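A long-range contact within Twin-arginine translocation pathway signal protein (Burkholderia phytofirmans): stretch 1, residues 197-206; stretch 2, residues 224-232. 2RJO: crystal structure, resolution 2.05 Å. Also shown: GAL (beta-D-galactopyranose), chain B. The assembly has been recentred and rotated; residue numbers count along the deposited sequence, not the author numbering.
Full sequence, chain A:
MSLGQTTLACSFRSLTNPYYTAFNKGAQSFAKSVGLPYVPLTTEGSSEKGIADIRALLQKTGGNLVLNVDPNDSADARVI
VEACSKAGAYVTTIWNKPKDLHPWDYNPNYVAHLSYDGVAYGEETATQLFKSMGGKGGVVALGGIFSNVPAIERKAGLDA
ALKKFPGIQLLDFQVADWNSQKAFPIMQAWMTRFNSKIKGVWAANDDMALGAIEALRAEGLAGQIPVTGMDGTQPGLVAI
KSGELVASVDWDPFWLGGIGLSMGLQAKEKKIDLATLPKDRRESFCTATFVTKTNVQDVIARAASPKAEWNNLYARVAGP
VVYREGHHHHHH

Stretch 1 (197-206) KIKGVWAAND
Stretch 2 (224-232) QIPVTGMDG

Stretch 1 runs as a strand through A203, then turns at A204 (phi/psi -66/-14) and enters a helix at D206, with N205 at the N-cap. Stretch 2 is extended from I225 to M230, with its strand at V227 and T228. The strands are parallel. V201 pairs with V227 (CA-CA 4.6 Å) and W202 with T228 (CA-CA 5.1 Å). Three backbone hydrogen bonds set this register: V201 N to P226 O, 2.9 Å; T228 N to V201 O, 3.1 Å; and A203 N to T228 O, 2.9 Å. Beyond the strands, D206 N donates to M230 O at 2.8 Å. D231 has an unusual backbone (142/-41), and G232 has positive phi (72/31), which favours glycine. One water accepts from T228 OG1 (2.8 Å) and donates to A203 O (2.8 Å) and G229 O (3.1 Å).

V201 and V227 share one sheet face, both chi1 t, with V201 CB 3.9 Å from V227 CG2. I225 (m, t) points toward stretch 1 and packs its CG2 3.9 Å from V201 CG2. These branched apolar side chains suit the close packing. W202 (t, chi2 92°) and T228 (p) occupy the other face; W202 CD1 lies 3.5 Å from T228 OG1. Selenomethionine M230 brings CE to 3.8 Å from W202 CZ2, a buried apolar contact.

D206 (m) is buried. Its OD2 accepts a weak hydrogen bond from G232 N at 2.9 Å, and its OD1 lies 2.8 Å from M230 N. G229 leaves room here: an ideal CB would clash with D206 OD1 at 2.6 Å. N205 (p) and D231 (m) meet at the galactose. N205 ND2 donates to GAL O2 at 3.1 Å. D231 OD2 accepts from GAL O2 at 2.6 Å, and D231 OD1 from GAL O3 at 2.7 Å. The two stretches bury 691 Å² in total.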

# COMPACT_ATOMS: atom_id res chain seq x y z
N LYS A 197 -24.51 12.53 -14.54
CA LYS A 197 -24.04 13.34 -13.43
C LYS A 197 -22.60 12.99 -13.02
O LYS A 197 -21.91 13.81 -12.43
CB LYS A 197 -24.98 13.18 -12.23
CG LYS A 197 -26.38 13.71 -12.51
CD LYS A 197 -27.34 13.45 -11.36
CE LYS A 197 -27.90 12.03 -11.40
NZ LYS A 197 -28.70 11.75 -12.65
N ILE A 198 -22.15 11.78 -13.36
CA ILE A 198 -20.80 11.34 -13.03
C ILE A 198 -19.77 11.90 -14.02
O ILE A 198 -19.71 11.47 -15.17
CB ILE A 198 -20.69 9.80 -13.04
CG1 ILE A 198 -21.64 9.20 -12.01
CG2 ILE A 198 -19.27 9.37 -12.71
CD1 ILE A 198 -21.65 7.67 -12.00
N LYS A 199 -18.96 12.86 -13.57
CA LYS A 199 -17.93 13.48 -14.42
C LYS A 199 -16.52 13.02 -14.04
O LYS A 199 -15.54 13.50 -14.60
CB LYS A 199 -18.00 15.01 -14.30
CG LYS A 199 -19.29 15.64 -14.79
CD LYS A 199 -19.50 15.37 -16.28
CE LYS A 199 -20.89 15.79 -16.72
NZ LYS A 199 -21.08 15.55 -18.19
N GLY A 200 -16.43 12.10 -13.09
CA GLY A 200 -15.14 11.60 -12.67
C GLY A 200 -15.23 10.51 -11.62
O GLY A 200 -16.30 10.29 -11.02
N VAL A 201 -14.11 9.83 -11.40
CA VAL A 201 -14.04 8.73 -10.43
C VAL A 201 -12.71 8.73 -9.70
O VAL A 201 -11.66 8.75 -10.33
CB VAL A 201 -14.19 7.37 -11.12
CG1 VAL A 201 -14.27 6.26 -10.07
CG2 VAL A 201 -15.42 7.35 -12.03
N TRP A 202 -12.76 8.69 -8.37
CA TRP A 202 -11.58 8.65 -7.51
C TRP A 202 -11.56 7.28 -6.83
O TRP A 202 -12.58 6.85 -6.27
CB TRP A 202 -11.67 9.73 -6.42
CG TRP A 202 -10.47 9.83 -5.47
CD1 TRP A 202 -9.38 10.63 -5.62
CD2 TRP A 202 -10.30 9.15 -4.21
NE1 TRP A 202 -8.54 10.51 -4.53
CE2 TRP A 202 -9.08 9.61 -3.65
CE3 TRP A 202 -11.05 8.20 -3.50
CZ2 TRP A 202 -8.61 9.16 -2.41
CZ3 TRP A 202 -10.58 7.75 -2.27
CH2 TRP A 202 -9.37 8.23 -1.74
N ALA A 203 -10.42 6.59 -6.89
CA ALA A 203 -10.27 5.28 -6.26
C ALA A 203 -9.10 5.29 -5.27
O ALA A 203 -8.03 5.83 -5.56
CB ALA A 203 -10.05 4.21 -7.32
N ALA A 204 -9.31 4.69 -4.09
CA ALA A 204 -8.28 4.65 -3.06
C ALA A 204 -7.04 3.82 -3.42
O ALA A 204 -6.03 3.90 -2.73
CB ALA A 204 -8.88 4.16 -1.73
N ASN A 205 -7.12 3.01 -4.47
CA ASN A 205 -5.97 2.22 -4.95
C ASN A 205 -6.19 1.83 -6.41
O ASN A 205 -7.28 2.02 -6.93
CB ASN A 205 -5.72 0.99 -4.04
CG ASN A 205 -6.61 -0.19 -4.38
OD1 ASN A 205 -7.78 -0.03 -4.73
ND2 ASN A 205 -6.07 -1.40 -4.24
N ASP A 206 -5.15 1.32 -7.07
CA ASP A 206 -5.28 0.94 -8.48
C ASP A 206 -6.27 -0.18 -8.78
O ASP A 206 -7.01 -0.11 -9.76
CB ASP A 206 -3.92 0.54 -9.08
CG ASP A 206 -3.00 1.73 -9.27
OD1 ASP A 206 -3.46 2.87 -9.07
OD2 ASP A 206 -1.82 1.52 -9.63
N GLN A 224 -13.51 8.23 -21.24
CA GLN A 224 -14.32 9.45 -21.38
C GLN A 224 -14.59 10.02 -19.99
O GLN A 224 -14.92 11.20 -19.85
CB GLN A 224 -15.64 9.15 -22.11
CG GLN A 224 -15.49 9.02 -23.62
CD GLN A 224 -16.82 8.80 -24.32
OE1 GLN A 224 -17.77 9.56 -24.13
NE2 GLN A 224 -16.90 7.76 -25.14
N ILE A 225 -14.47 9.18 -18.98
CA ILE A 225 -14.66 9.61 -17.61
C ILE A 225 -13.31 9.39 -16.93
O ILE A 225 -12.82 8.26 -16.85
CB ILE A 225 -15.75 8.77 -16.91
CG1 ILE A 225 -17.10 9.02 -17.59
CG2 ILE A 225 -15.84 9.13 -15.44
CD1 ILE A 225 -18.21 8.12 -17.10
N PRO A 226 -12.67 10.48 -16.46
CA PRO A 226 -11.37 10.41 -15.79
C PRO A 226 -11.42 9.65 -14.46
O PRO A 226 -12.33 9.82 -13.66
CB PRO A 226 -10.99 11.87 -15.61
CG PRO A 226 -12.31 12.53 -15.41
CD PRO A 226 -13.15 11.87 -16.48
N VAL A 227 -10.42 8.81 -14.24
CA VAL A 227 -10.34 8.01 -13.03
C VAL A 227 -8.94 8.06 -12.47
O VAL A 227 -7.97 8.19 -13.23
CB VAL A 227 -10.67 6.55 -13.33
CG1 VAL A 227 -10.77 5.76 -12.03
CG2 VAL A 227 -11.96 6.46 -14.13
N THR A 228 -8.82 7.97 -11.15
CA THR A 228 -7.51 7.97 -10.51
C THR A 228 -7.39 6.81 -9.51
O THR A 228 -8.40 6.30 -9.01
CB THR A 228 -7.22 9.27 -9.76
OG1 THR A 228 -8.19 9.48 -8.73
CG2 THR A 228 -7.22 10.44 -10.72
N GLY A 229 -6.16 6.40 -9.24
CA GLY A 229 -5.92 5.31 -8.32
C GLY A 229 -4.70 5.58 -7.47
O GLY A 229 -4.32 6.73 -7.29
N MSE A 230 -4.08 4.53 -6.96
CA MSE A 230 -2.89 4.65 -6.13
C MSE A 230 -2.24 3.29 -5.98
O MSE A 230 -2.92 2.31 -5.71
CB MSE A 230 -3.22 5.24 -4.75
CG MSE A 230 -3.11 6.76 -4.69
SE MSE A 230 -3.38 7.52 -3.05
CE MSE A 230 -5.08 7.94 -3.16
N ASP A 231 -0.92 3.25 -6.16
CA ASP A 231 -0.12 2.04 -6.06
C ASP A 231 0.96 2.04 -7.14
O ASP A 231 2.09 1.66 -6.88
CB ASP A 231 -0.97 0.76 -6.20
CG ASP A 231 -1.65 0.35 -4.88
OD1 ASP A 231 -1.29 0.92 -3.83
OD2 ASP A 231 -2.52 -0.55 -4.90
N GLY A 232 0.59 2.48 -8.34
CA GLY A 232 1.54 2.52 -9.43
C GLY A 232 1.89 1.14 -9.95
O GLY A 232 2.99 0.92 -10.42
C1 GAL B . -3.67 -2.83 -0.55
C2 GAL B . -3.60 -1.48 -1.29
C3 GAL B . -2.41 -0.67 -0.72
C4 GAL B . -2.65 -0.44 0.78
C5 GAL B . -2.75 -1.85 1.44
C6 GAL B . -2.98 -1.67 2.92
O1 GAL B . -4.79 -3.58 -1.06
O2 GAL B . -3.38 -1.71 -2.68
O3 GAL B . -2.33 0.60 -1.37
O4 GAL B . -3.88 0.25 0.96
O5 GAL B . -3.87 -2.60 0.88
O6 GAL B . -3.06 -2.96 3.50
O HOH W 1 -6.91 8.21 -6.59